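Local structure of 2-oxo-1,2-dihydroquinoline 8-monooxygenase, oxygenase component (Pseudomonas putida, 1Z02) at residues R20-K25 with D383-V388; S28-Y33 with T396-A401; K34-G39 with G207-A212; L238-L243 with A272-N277; D248-V253 with D391-T396. The protein probably hydroxylates 2-oxo-1,2-dihydroquinoline at carbon 8, as an oxygenase component carrying a Rieske [2Fe-2S] cluster and a mononuclear iron. All coordinates share one frame; numbering follows the deposited sequence.

Contact 1: residues R20-K25 with D383-V388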
# COMPACT_ATOMS: atom_id res chain seq x y z
N ARG A 20 4.85 30.21 21.01
CA ARG A 20 5.73 29.10 20.64
C ARG A 20 7.12 29.59 20.25
O ARG A 20 7.29 30.71 19.77
CB ARG A 20 5.11 28.28 19.50
CG ARG A 20 4.96 29.01 18.17
CD ARG A 20 4.39 28.08 17.12
NE ARG A 20 4.24 28.72 15.82
CZ ARG A 20 3.95 28.07 14.70
NH1 ARG A 20 3.77 26.75 14.74
NH2 ARG A 20 3.86 28.72 13.55
N ALA A 21 8.11 28.73 20.46
CA ALA A 21 9.49 29.07 20.14
C ALA A 21 9.78 29.14 18.65
O ALA A 21 10.61 29.94 18.22
CB ALA A 21 10.43 28.07 20.81
N ASN A 22 9.10 28.31 17.86
CA ASN A 22 9.32 28.31 16.42
C ASN A 22 8.48 29.33 15.67
O ASN A 22 7.52 28.98 14.97
CB ASN A 22 9.10 26.91 15.82
CG ASN A 22 7.69 26.37 16.05
OD1 ASN A 22 7.17 25.62 15.22
ND2 ASN A 22 7.09 26.72 17.18
N ASN A 23 8.83 30.60 15.82
CA ASN A 23 8.13 31.69 15.13
C ASN A 23 8.59 31.72 13.67
O ASN A 23 9.55 31.04 13.30
CB ASN A 23 8.42 33.02 15.83
CG ASN A 23 9.92 33.26 16.04
OD1 ASN A 23 10.33 33.82 17.05
ND2 ASN A 23 10.73 32.86 15.07
N ALA A 24 7.90 32.51 12.85
CA ALA A 24 8.21 32.60 11.43
C ALA A 24 9.67 32.90 11.13
O ALA A 24 10.25 32.32 10.22
CB ALA A 24 7.33 33.65 10.77
N LYS A 25 10.26 33.81 11.89
CA LYS A 25 11.65 34.17 11.68
C LYS A 25 12.55 32.96 11.91
O LYS A 25 13.46 32.68 11.13
CB LYS A 25 12.06 35.30 12.63
CG LYS A 25 13.26 36.12 12.14
CD LYS A 25 14.57 35.34 12.16
CE LYS A 25 15.36 35.61 13.44
NZ LYS A 25 14.72 35.05 14.66
N ASP A 383 5.44 22.95 10.09
CA ASP A 383 4.94 24.31 10.18
C ASP A 383 4.09 24.53 11.42
O ASP A 383 4.21 25.56 12.08
CB ASP A 383 4.06 24.67 8.98
CG ASP A 383 4.82 24.78 7.69
OD1 ASP A 383 4.16 24.98 6.66
OD2 ASP A 383 6.06 24.66 7.69
N ASP A 384 3.24 23.55 11.73
CA ASP A 384 2.31 23.65 12.87
C ASP A 384 2.77 23.15 14.24
O ASP A 384 2.06 23.34 15.24
CB ASP A 384 0.99 22.97 12.52
CG ASP A 384 0.25 23.68 11.39
OD1 ASP A 384 -0.81 23.19 10.96
OD2 ASP A 384 0.74 24.74 10.94
N GLU A 385 3.93 22.51 14.31
CA GLU A 385 4.43 22.05 15.60
C GLU A 385 4.55 23.29 16.49
O GLU A 385 4.82 24.39 15.99
CB GLU A 385 5.80 21.39 15.42
CG GLU A 385 6.89 22.37 14.99
CD GLU A 385 8.20 21.69 14.67
OE1 GLU A 385 8.41 20.52 15.09
OE2 GLU A 385 9.04 22.33 13.99
N GLN A 386 4.32 23.15 17.79
CA GLN A 386 4.45 24.30 18.69
C GLN A 386 5.57 24.02 19.68
O GLN A 386 5.34 23.49 20.76
CB GLN A 386 3.12 24.58 19.40
CG GLN A 386 2.03 24.95 18.41
CD GLN A 386 0.80 25.55 19.05
OE1 GLN A 386 0.87 26.56 19.75
NE2 GLN A 386 -0.35 24.94 18.81
N LEU A 387 6.79 24.38 19.28
CA LEU A 387 7.97 24.16 20.11
C LEU A 387 8.05 25.13 21.27
O LEU A 387 7.44 26.21 21.24
CB LEU A 387 9.23 24.25 19.24
CG LEU A 387 9.22 23.34 18.00
CD1 LEU A 387 10.55 23.47 17.25
CD2 LEU A 387 8.95 21.91 18.41
N VAL A 388 8.81 24.76 22.29
CA VAL A 388 8.95 25.59 23.48
C VAL A 388 10.41 25.84 23.85
O VAL A 388 11.32 25.48 23.11
CB VAL A 388 8.22 24.95 24.67
CG1 VAL A 388 6.72 24.98 24.44
CG2 VAL A 388 8.69 23.52 24.84
O HOH W 1 2.57 27.66 11.13
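Asp-383 meets Arg-20 through its backbone: NH1 of the arginine reaches the carbonyl O of Asp-383 at 2.9 Å, in the carbonyl plane and on a lone pair, though the N-H is bent to 147°. Water 1 closes the corner, accepting from Arg-20 NH2 and donating to that same carbonyl; the carboxylate of Asp-383 turns to Lys-34 instead. Glu-385, the residue that leaves helix 380-384, offers its O to the same NH1 at 2.9 Å in a weak bond, while its carboxylate goes to Tyr-376 and Arg-398. A guanidinium placed like this at the C-terminal end of a helix probably gains from the helix dipole. The arginine gets there as a chain extended from CG to NE, and CG of Gln-386 lies 4.1 Å from Arg-20 CD. The Gln-386 backbone also bonds to a second subunit. Leu-387 O accepts from Ala-21 N at 2.7 Å; the bond is nearly straight, 170°, yet the donor stands well above the carbonyl plane. CD1 of Leu-387 packs 4.0 Å from Asn-22 CB, Asn-22 being the central residue of an inverse gamma turn. Val-388 ends the contact with its O 3.6 Å from Ala-21 CB.

Contact 2: residues S28-Y33 with T396-A401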
# COMPACT_ATOMS: atom_id res chain seq x y z
N SER A 28 12.27 30.14 9.22
CA SER A 28 12.91 30.51 7.96
C SER A 28 14.40 30.19 8.02
O SER A 28 15.06 30.12 6.98
CB SER A 28 12.72 32.00 7.66
OG SER A 28 13.49 32.81 8.54
N GLN A 29 14.92 30.00 9.23
CA GLN A 29 16.33 29.70 9.40
C GLN A 29 16.67 28.22 9.25
O GLN A 29 17.83 27.83 9.37
CB GLN A 29 16.81 30.23 10.76
CG GLN A 29 16.93 31.76 10.79
CD GLN A 29 17.27 32.31 12.17
OE1 GLN A 29 16.42 32.33 13.06
NE2 GLN A 29 18.51 32.75 12.35
N TYR A 30 15.65 27.39 9.01
CA TYR A 30 15.90 25.97 8.79
C TYR A 30 15.03 25.38 7.70
O TYR A 30 14.53 24.26 7.81
CB TYR A 30 15.79 25.16 10.10
CG TYR A 30 14.54 25.32 10.93
CD1 TYR A 30 13.33 24.76 10.55
CD2 TYR A 30 14.60 25.96 12.17
CE1 TYR A 30 12.20 24.82 11.37
CE2 TYR A 30 13.48 26.03 13.00
CZ TYR A 30 12.29 25.46 12.60
OH TYR A 30 11.22 25.51 13.46
N GLN A 31 14.87 26.15 6.62
CA GLN A 31 14.10 25.72 5.46
C GLN A 31 14.80 24.55 4.77
O GLN A 31 14.15 23.60 4.35
CB GLN A 31 13.92 26.87 4.46
CG GLN A 31 13.01 26.54 3.27
CD GLN A 31 11.61 26.10 3.70
OE1 GLN A 31 10.93 26.82 4.44
NE2 GLN A 31 11.18 24.94 3.23
N PRO A 32 16.14 24.59 4.64
CA PRO A 32 16.86 23.49 3.99
C PRO A 32 16.62 22.14 4.71
O PRO A 32 16.57 21.09 4.07
CB PRO A 32 18.32 23.93 4.06
CG PRO A 32 18.21 25.41 3.95
CD PRO A 32 17.06 25.72 4.89
N TYR A 33 16.48 22.20 6.03
CA TYR A 33 16.23 21.01 6.85
C TYR A 33 14.81 20.50 6.60
O TYR A 33 14.57 19.30 6.59
CB TYR A 33 16.42 21.36 8.33
CG TYR A 33 16.33 20.19 9.30
CD1 TYR A 33 15.11 19.79 9.82
CD2 TYR A 33 17.48 19.52 9.72
CE1 TYR A 33 15.03 18.74 10.75
CE2 TYR A 33 17.41 18.47 10.65
CZ TYR A 33 16.19 18.09 11.16
OH TYR A 33 16.11 17.09 12.11
N THR A 396 18.46 24.53 17.32
CA THR A 396 19.86 24.84 17.07
C THR A 396 20.46 23.83 16.11
O THR A 396 21.29 24.18 15.27
CB THR A 396 20.67 24.83 18.37
OG1 THR A 396 20.13 25.81 19.27
CG2 THR A 396 22.13 25.16 18.10
N TRP A 397 20.04 22.57 16.23
CA TRP A 397 20.54 21.53 15.35
C TRP A 397 20.02 21.73 13.93
O TRP A 397 20.77 21.61 12.97
CB TRP A 397 20.16 20.14 15.90
CG TRP A 397 19.93 19.08 14.85
CD1 TRP A 397 18.73 18.53 14.49
CD2 TRP A 397 20.92 18.45 14.03
NE1 TRP A 397 18.91 17.61 13.49
CE2 TRP A 397 20.24 17.54 13.18
CE3 TRP A 397 22.31 18.58 13.92
CZ2 TRP A 397 20.91 16.76 12.24
CZ3 TRP A 397 22.98 17.80 12.97
CH2 TRP A 397 22.27 16.90 12.15
N ARG A 398 18.74 22.06 13.81
CA ARG A 398 18.15 22.28 12.49
C ARG A 398 18.85 23.42 11.77
O ARG A 398 19.12 23.33 10.57
CB ARG A 398 16.65 22.57 12.60
CG ARG A 398 15.82 21.39 13.11
CD ARG A 398 14.36 21.72 13.00
NE ARG A 398 13.52 20.77 13.72
CZ ARG A 398 12.22 20.97 13.97
NH1 ARG A 398 11.51 20.07 14.62
NH2 ARG A 398 11.65 22.10 13.56
N LYS A 399 19.13 24.50 12.49
CA LYS A 399 19.80 25.64 11.89
C LYS A 399 21.20 25.31 11.40
O LYS A 399 21.56 25.65 10.27
CB LYS A 399 19.88 26.79 12.89
CG LYS A 399 18.56 27.44 13.23
CD LYS A 399 18.79 28.65 14.11
CE LYS A 399 17.49 29.31 14.51
NZ LYS A 399 17.74 30.56 15.28
N LEU A 400 22.00 24.66 12.23
CA LEU A 400 23.36 24.32 11.84
C LEU A 400 23.36 23.30 10.71
O LEU A 400 24.23 23.33 9.84
CB LEU A 400 24.16 23.80 13.05
CG LEU A 400 24.01 22.36 13.54
CD1 LEU A 400 24.95 21.43 12.78
CD2 LEU A 400 24.35 22.31 15.02
N ALA A 401 22.40 22.39 10.71
CA ALA A 401 22.32 21.38 9.66
C ALA A 401 21.98 22.07 8.34
O ALA A 401 22.50 21.71 7.28
CB ALA A 401 21.25 20.35 10.01
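Tyr-30 and Tyr-33 receive Arg-398 between them, and CH-pi contacts hold the centre of this junction. CG of Arg-398 sits over the centre of the Tyr-33 ring, 3.7 Å from the centroid, and the next carbon, CD, over the centre of the Tyr-30 ring at 4.0 Å. The guanidinium plane lies only 16° from that of Tyr-33 but almost perpendicular to that of Tyr-30; its charge is taken up by Glu-385 and Glu-214. Tyr-33 CG is anti to the backbone N (chi1 -174°), and the ring beyond it has one face against Arg-398 CG. Apolar packing adds Ala-401, whose CB lies at the rim of Tyr-33, 3.9 Å from CD2. Two hydrogen bonds complete the set. Trp-397 NE1 donates to Tyr-33 OH at 3.2 Å, the hydroxyl a little out of the indole plane. Lys-399 NZ reaches Gln-29 OE1 at 3.1 Å from well above the amide plane. An alanine at Tyr-33 would probably leave the Arg-398 CG without its ring, open a gap beside Ala-401 and deprive the Trp-397 N-H of this acceptor. The arrangement fastens the N-terminal segment, with the start of helix 31-34, to helix 392-404, a long helix late in the catalytic domain, whose family belongs to the Bet v 1-like clan (helix-grip fold).

Contact 3: residues K34-G39 with G207-A212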
# COMPACT_ATOMS: atom_id res chain seq x y z
N LYS A 34 13.87 21.42 6.40
CA LYS A 34 12.49 21.03 6.11
C LYS A 34 12.44 20.36 4.75
O LYS A 34 11.57 19.52 4.48
CB LYS A 34 11.58 22.25 6.08
CG LYS A 34 11.39 22.98 7.39
CD LYS A 34 10.30 24.03 7.21
CE LYS A 34 9.94 24.72 8.52
NZ LYS A 34 8.70 25.55 8.34
N ASP A 35 13.37 20.75 3.88
CA ASP A 35 13.47 20.21 2.53
C ASP A 35 14.27 18.92 2.44
O ASP A 35 14.26 18.26 1.40
CB ASP A 35 14.13 21.23 1.61
CG ASP A 35 13.32 22.50 1.45
OD1 ASP A 35 13.89 23.50 0.98
OD2 ASP A 35 12.11 22.49 1.79
N ALA A 36 14.96 18.55 3.52
CA ALA A 36 15.80 17.35 3.51
C ALA A 36 15.14 16.02 3.92
O ALA A 36 15.74 15.21 4.63
CB ALA A 36 17.05 17.60 4.36
N ALA A 37 13.93 15.77 3.43
CA ALA A 37 13.24 14.53 3.77
C ALA A 37 14.04 13.27 3.38
O ALA A 37 14.10 12.31 4.15
CB ALA A 37 11.86 14.50 3.11
N TRP A 38 14.64 13.29 2.19
CA TRP A 38 15.41 12.14 1.71
C TRP A 38 16.81 12.07 2.30
O TRP A 38 17.56 11.12 2.04
CB TRP A 38 15.49 12.16 0.19
CG TRP A 38 14.20 11.78 -0.46
CD1 TRP A 38 13.12 12.59 -0.68
CD2 TRP A 38 13.84 10.49 -0.94
NE1 TRP A 38 12.11 11.88 -1.27
CE2 TRP A 38 12.52 10.58 -1.44
CE3 TRP A 38 14.50 9.26 -1.00
CZ2 TRP A 38 11.85 9.49 -2.00
CZ3 TRP A 38 13.83 8.17 -1.55
CH2 TRP A 38 12.52 8.29 -2.04
N GLY A 39 17.16 13.08 3.10
CA GLY A 39 18.47 13.11 3.74
C GLY A 39 19.49 14.05 3.13
O GLY A 39 19.30 14.59 2.04
N GLY A 207 9.52 5.53 9.55
CA GLY A 207 9.25 6.95 9.63
C GLY A 207 10.47 7.69 9.13
O GLY A 207 11.53 7.10 8.93
N ASN A 208 10.32 9.00 8.94
CA ASN A 208 11.41 9.85 8.45
C ASN A 208 12.57 9.96 9.44
O ASN A 208 12.36 9.98 10.65
CB ASN A 208 10.87 11.25 8.15
CG ASN A 208 11.92 12.15 7.57
OD1 ASN A 208 12.28 12.03 6.40
ND2 ASN A 208 12.43 13.07 8.39
N TRP A 209 13.79 10.05 8.90
CA TRP A 209 15.01 10.13 9.71
C TRP A 209 15.14 11.32 10.67
O TRP A 209 15.67 11.16 11.77
CB TRP A 209 16.25 10.08 8.81
CG TRP A 209 16.52 11.35 8.06
CD1 TRP A 209 15.95 11.75 6.89
CD2 TRP A 209 17.42 12.41 8.45
NE1 TRP A 209 16.43 12.99 6.52
CE2 TRP A 209 17.33 13.41 7.46
CE3 TRP A 209 18.28 12.59 9.54
CZ2 TRP A 209 18.09 14.60 7.53
CZ3 TRP A 209 19.03 13.77 9.61
CH2 TRP A 209 18.92 14.76 8.60
N ARG A 210 14.70 12.50 10.25
CA ARG A 210 14.81 13.69 11.08
C ARG A 210 14.07 13.55 12.40
O ARG A 210 14.56 13.94 13.45
CB ARG A 210 14.26 14.91 10.32
CG ARG A 210 15.00 15.24 9.04
CD ARG A 210 14.24 16.24 8.17
NE ARG A 210 13.00 15.68 7.63
CZ ARG A 210 12.18 16.33 6.81
NH1 ARG A 210 11.08 15.73 6.38
NH2 ARG A 210 12.47 17.56 6.42
N ILE A 211 12.87 12.96 12.35
CA ILE A 211 12.07 12.78 13.55
C ILE A 211 12.76 11.82 14.52
O ILE A 211 12.66 11.98 15.73
CB ILE A 211 10.68 12.21 13.18
CG1 ILE A 211 9.95 13.20 12.26
CG2 ILE A 211 9.86 11.96 14.43
CD1 ILE A 211 9.86 14.65 12.79
N ALA A 212 13.44 10.82 13.97
CA ALA A 212 14.16 9.86 14.79
C ALA A 212 15.41 10.50 15.39
O ALA A 212 15.70 10.33 16.57
CB ALA A 212 14.55 8.65 13.93
O HOH W 2 9.44 17.04 4.72
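Trp-209 and Arg-210, side by side in the first turn of helix 209-216, reach out to the backbone of the loop at 34-39. The tight part is the indole. Its NE1 donates to Ala-36 O at 3.0 Å, with the oxygen in the ring plane and the nitrogen nearly along the C=O axis. The same oxygen takes the Gly-39 N-H that closes the type I turn from Ala-36 to Gly-39, so two donors grip it. CA of Gly-39 comes within 3.5 Å of Trp-209 NE1. Beside the indole, the Arg-210 side chain bends at chi3 (-67°), which turns NE aside from the line of the chain, and one guanidinium face lies against the turn, with Ala-37 CA 3.6 Å above its plane; Ala-37 CB is 3.6 Å from Arg-210 NH1. A phenylalanine in place of Trp-209 would probably leave Ala-36 O with the Gly-39 N-H but without the indole donor, and the turn less firmly held. The side of Lys-34 and the exposed Asp-35 is looser and includes a water. NH2 of Arg-210 makes a weak bond to Lys-34 O at 2.9 Å, its stronger partner being Tyr-33 O, and water 2 bridges Arg-210 NH1 to that Lys-34 carbonyl. The side chains of Lys-34 and Asp-35 turn to other partners, Asp-35 to Gln-31. The loop offers backbone carbonyls and the helix residues side-chain N-H groups, so the bonds depend on the course of the loop backbone rather than on its side chains, and a positive charge there probably suits those carbonyls.

Contact 4: residues L238-L243 with A272-N277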
# COMPACT_ATOMS: atom_id res chain seq x y z
N LEU A 238 14.93 9.81 38.20
CA LEU A 238 15.06 10.79 37.13
C LEU A 238 14.31 12.09 37.39
O LEU A 238 13.30 12.11 38.09
CB LEU A 238 14.56 10.19 35.81
CG LEU A 238 15.09 8.80 35.44
CD1 LEU A 238 14.50 8.40 34.10
CD2 LEU A 238 16.61 8.81 35.39
N PRO A 239 14.81 13.20 36.82
CA PRO A 239 14.19 14.52 36.96
C PRO A 239 13.03 14.67 35.97
O PRO A 239 13.03 14.05 34.90
CB PRO A 239 15.33 15.47 36.67
CG PRO A 239 16.08 14.75 35.61
CD PRO A 239 16.13 13.33 36.17
N LEU A 240 12.04 15.49 36.31
CA LEU A 240 10.89 15.70 35.43
C LEU A 240 11.36 16.26 34.09
O LEU A 240 10.67 16.11 33.08
CB LEU A 240 9.90 16.67 36.07
CG LEU A 240 9.26 16.24 37.39
CD1 LEU A 240 8.21 17.27 37.79
CD2 LEU A 240 8.62 14.87 37.25
N GLY A 241 12.52 16.90 34.09
CA GLY A 241 13.07 17.47 32.87
C GLY A 241 14.31 18.31 33.11
O GLY A 241 14.65 18.60 34.26
N LEU A 242 14.99 18.68 32.03
CA LEU A 242 16.19 19.51 32.08
C LEU A 242 15.90 20.81 31.35
O LEU A 242 15.41 20.80 30.22
CB LEU A 242 17.37 18.81 31.40
CG LEU A 242 18.21 17.81 32.20
CD1 LEU A 242 19.31 17.26 31.30
CD2 LEU A 242 18.83 18.50 33.41
N LEU A 243 16.23 21.94 31.99
CA LEU A 243 15.99 23.24 31.38
C LEU A 243 17.24 24.07 31.14
O LEU A 243 18.16 24.07 31.95
CB LEU A 243 15.10 24.11 32.26
CG LEU A 243 13.80 23.66 32.87
CD1 LEU A 243 13.41 24.74 33.86
CD2 LEU A 243 12.75 23.47 31.81
N ALA A 272 19.49 23.01 34.16
CA ALA A 272 18.99 22.69 35.50
C ALA A 272 17.83 21.70 35.47
O ALA A 272 16.90 21.83 34.68
CB ALA A 272 18.56 23.98 36.21
N PRO A 273 17.86 20.70 36.37
CA PRO A 273 16.79 19.70 36.43
C PRO A 273 15.52 20.28 37.04
O PRO A 273 15.57 21.21 37.84
CB PRO A 273 17.40 18.61 37.30
CG PRO A 273 18.27 19.37 38.24
CD PRO A 273 18.94 20.37 37.32
N VAL A 274 14.38 19.74 36.62
CA VAL A 274 13.08 20.17 37.12
C VAL A 274 12.66 19.07 38.09
O VAL A 274 12.56 17.91 37.69
CB VAL A 274 12.05 20.25 36.00
CG1 VAL A 274 10.70 20.67 36.56
CG2 VAL A 274 12.52 21.23 34.94
N LEU A 275 12.44 19.43 39.35
CA LEU A 275 12.06 18.44 40.35
C LEU A 275 10.59 18.43 40.72
O LEU A 275 10.16 17.58 41.49
CB LEU A 275 12.89 18.61 41.62
CG LEU A 275 14.38 18.24 41.55
CD1 LEU A 275 15.14 19.25 40.72
CD2 LEU A 275 14.94 18.19 42.96
N GLU A 276 9.81 19.36 40.20
CA GLU A 276 8.40 19.35 40.55
C GLU A 276 7.48 20.07 39.58
O GLU A 276 7.92 20.81 38.71
CB GLU A 276 8.21 19.93 41.97
CG GLU A 276 8.69 21.37 42.14
CD GLU A 276 8.59 21.86 43.58
OE1 GLU A 276 8.66 23.07 43.80
OE2 GLU A 276 8.44 21.03 44.49
N ASN A 277 6.19 19.81 39.75
CA ASN A 277 5.14 20.41 38.94
C ASN A 277 3.99 20.70 39.89
O ASN A 277 3.20 19.80 40.20
CB ASN A 277 4.68 19.44 37.86
CG ASN A 277 3.85 20.11 36.80
OD1 ASN A 277 4.33 20.37 35.68
ND2 ASN A 277 2.60 20.44 37.15
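Val-274 and Leu-243 meet across an antiparallel pair of strands, 241-244 beside 271-277, the latter the middle member of a small three-stranded sheet completed by 282-283. Their directions differ by 141°, so the short strands are twisted from exact antiparallel. Val-274, which loses the most surface to the contact, pushes CG2 against Leu-243 CG at 3.4 Å, closer than carbons usually pack. Both side chains lie on one face of the sheet, where Ala-124 of a second subunit covers them. With CG2 anti to its carbonyl carbon, Val-274 sends this methyl to Leu-243 and leaves CG1 to face Leu-240 CB, 4.1 Å away. Val-274 N donates to Gly-241 O. Leu-243 is fixed by its backbone as well: its N donates to Ala-272 O at 2.8 Å, and its O takes the Ala-272 N-H at the same length. Next to the Leu-243/Ala-272 pair, Leu-242 and Pro-273 form a non-hydrogen-bonded pair, a position that needs no cross-strand N-H, which proline lacks; their side chains share the opposite face, Leu-242 CD2 lying 4.1 Å from Pro-273 CB. The strand lies near the iron site without touching it: Gly-241 is about 8 Å from the side chain of His-221, an iron ligand. Leu-240, second in buried surface, adds a further backbone bond: its N donates to Val-274 O at 2.8 Å. Its side chain extends over segment 272-277, where CD1 touches the carbonyl C of Glu-276 at 3.4 Å.

Contact 5: residues D248-V253 with D391-T396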
# COMPACT_ATOMS: atom_id res chain seq x y z
N ASP A 248 23.78 30.37 26.07
CA ASP A 248 24.89 29.57 25.58
C ASP A 248 24.90 28.17 26.19
O ASP A 248 25.96 27.59 26.42
CB ASP A 248 26.21 30.27 25.88
CG ASP A 248 26.42 30.51 27.37
OD1 ASP A 248 27.53 30.95 27.73
OD2 ASP A 248 25.48 30.26 28.16
N CYS A 249 23.72 27.62 26.47
CA CYS A 249 23.62 26.28 27.04
C CYS A 249 24.15 25.25 26.04
O CYS A 249 24.45 24.12 26.41
CB CYS A 249 22.17 25.96 27.38
SG CYS A 249 21.10 26.03 25.93
N ILE A 250 24.24 25.66 24.78
CA ILE A 250 24.74 24.79 23.72
C ILE A 250 25.85 25.50 22.95
O ILE A 250 25.74 26.68 22.64
CB ILE A 250 23.60 24.42 22.72
CG1 ILE A 250 22.49 23.66 23.45
CG2 ILE A 250 24.16 23.59 21.56
CD1 ILE A 250 21.29 23.34 22.58
N ALA A 251 26.92 24.77 22.64
CA ALA A 251 28.03 25.34 21.89
C ALA A 251 28.00 24.81 20.46
O ALA A 251 28.08 23.60 20.24
CB ALA A 251 29.35 24.98 22.57
N VAL A 252 27.89 25.72 19.50
CA VAL A 252 27.87 25.33 18.10
C VAL A 252 29.29 25.37 17.53
O VAL A 252 29.98 26.38 17.63
CB VAL A 252 26.97 26.28 17.26
CG1 VAL A 252 26.88 25.79 15.82
CG2 VAL A 252 25.58 26.35 17.88
N VAL A 253 29.72 24.25 16.95
CA VAL A 253 31.05 24.15 16.36
C VAL A 253 30.90 24.23 14.85
O VAL A 253 30.13 23.49 14.25
CB VAL A 253 31.74 22.83 16.74
CG1 VAL A 253 33.16 22.82 16.20
CG2 VAL A 253 31.74 22.67 18.24
N ASP A 391 13.08 23.35 23.41
CA ASP A 391 13.33 22.99 22.02
C ASP A 391 14.45 23.80 21.40
O ASP A 391 14.65 23.79 20.19
CB ASP A 391 12.04 23.12 21.22
CG ASP A 391 11.05 22.03 21.56
OD1 ASP A 391 9.85 22.32 21.73
OD2 ASP A 391 11.49 20.86 21.66
N ILE A 392 15.20 24.51 22.23
CA ILE A 392 16.32 25.28 21.72
C ILE A 392 17.36 24.29 21.19
O ILE A 392 18.20 24.64 20.35
CB ILE A 392 16.97 26.15 22.80
CG1 ILE A 392 18.18 26.85 22.20
CG2 ILE A 392 17.39 25.30 23.98
CD1 ILE A 392 18.32 28.26 22.58
N SER A 393 17.30 23.06 21.70
CA SER A 393 18.23 22.02 21.27
C SER A 393 17.97 21.63 19.83
O SER A 393 18.82 21.86 18.96
CB SER A 393 18.09 20.77 22.15
OG SER A 393 18.50 21.03 23.48
N PRO A 394 16.80 21.05 19.55
CA PRO A 394 16.54 20.66 18.16
C PRO A 394 16.60 21.83 17.17
O PRO A 394 17.08 21.67 16.05
CB PRO A 394 15.16 19.99 18.22
CG PRO A 394 14.51 20.63 19.42
CD PRO A 394 15.64 20.74 20.41
N ILE A 395 16.12 23.00 17.58
CA ILE A 395 16.14 24.16 16.69
C ILE A 395 17.58 24.52 16.32
O ILE A 395 17.89 24.76 15.16
CB ILE A 395 15.43 25.38 17.35
CG1 ILE A 395 13.94 25.08 17.51
CG2 ILE A 395 15.66 26.63 16.51
CD1 ILE A 395 13.16 26.15 18.22
N THR A 396 18.46 24.53 17.32
CA THR A 396 19.86 24.84 17.07
C THR A 396 20.46 23.83 16.11
O THR A 396 21.29 24.18 15.27
CB THR A 396 20.67 24.83 18.37
OG1 THR A 396 20.13 25.81 19.27
CG2 THR A 396 22.13 25.16 18.10
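Strand 250-253 and the first turn of helix 392-404 run almost in the same direction, 7° apart, with their short axes 10.3 Å from each other, and Ile-250 and Val-252 fill the space between by pointing at Ser-393 and Thr-396. Ile-250 does the most. Its CG1 is anti to the carbonyl carbon (chi1 -61°) and the chain stays extended beyond it, so CD1 is the atom that meets the helix: it rests 3.6 Å from Ser-393 CA and 3.7 Å from Ser-393 OG. The methyl also comes within 4.0 Å of Ile-392 O, and that carbonyl has its polar needs met inside the helix, taking both the Thr-396 N-H and the Thr-396 hydroxyl, the latter with OG1 2.5 Å away. With its hydroxyl spent on this bond, Thr-396 presents a methyl to the strand, CG2 lying 3.7 Å from Val-252 CG2. At the other end the contact is lighter, Cys-249 SG standing 4.3 Å from Ile-392 CG2. The packing is largely that of methyl groups, with the serine CA and OG and the cysteine sulfur. Met-262 of the adjacent strand touches both Ile-250 and Thr-396, and Trp-271 touches Ile-250 and Ser-393. Just ahead of the helix, Asp-391 bonds through OD1 to NE2 of His-86 of a second subunit, a ligand of that subunit's [2Fe-2S] cluster. A long helix late in the domain, packed against an antiparallel sheet, here at its edge strand within the chain, is characteristic of the Bet v 1-like, helix-grip fold to which this catalytic domain is related.

From the N terminus, residues 20-25, 28-33 and 34-39 open contacts 1, 2 and 3 in turn. Contact 3 closes first, at 207-212, after the chain has passed through the Rieske domain. Contact 4 then joins 238-243 to 272-277, and contact 5 opens at 248-253 before that loop shuts, so the two cross. Contact 1 closes at 383-388, contact 5 at 391-396 and contact 2 at 396-401. Contacts 3 and 4 both lie within contacts 1 and 2, and contact 5 within contact 2, sharing Thr-396 with it; contact 1 crosses contacts 2 and 5. Together they tie the N-terminal segment to helices 209-216 and 392-404, and that last helix to the edge strand 250-253.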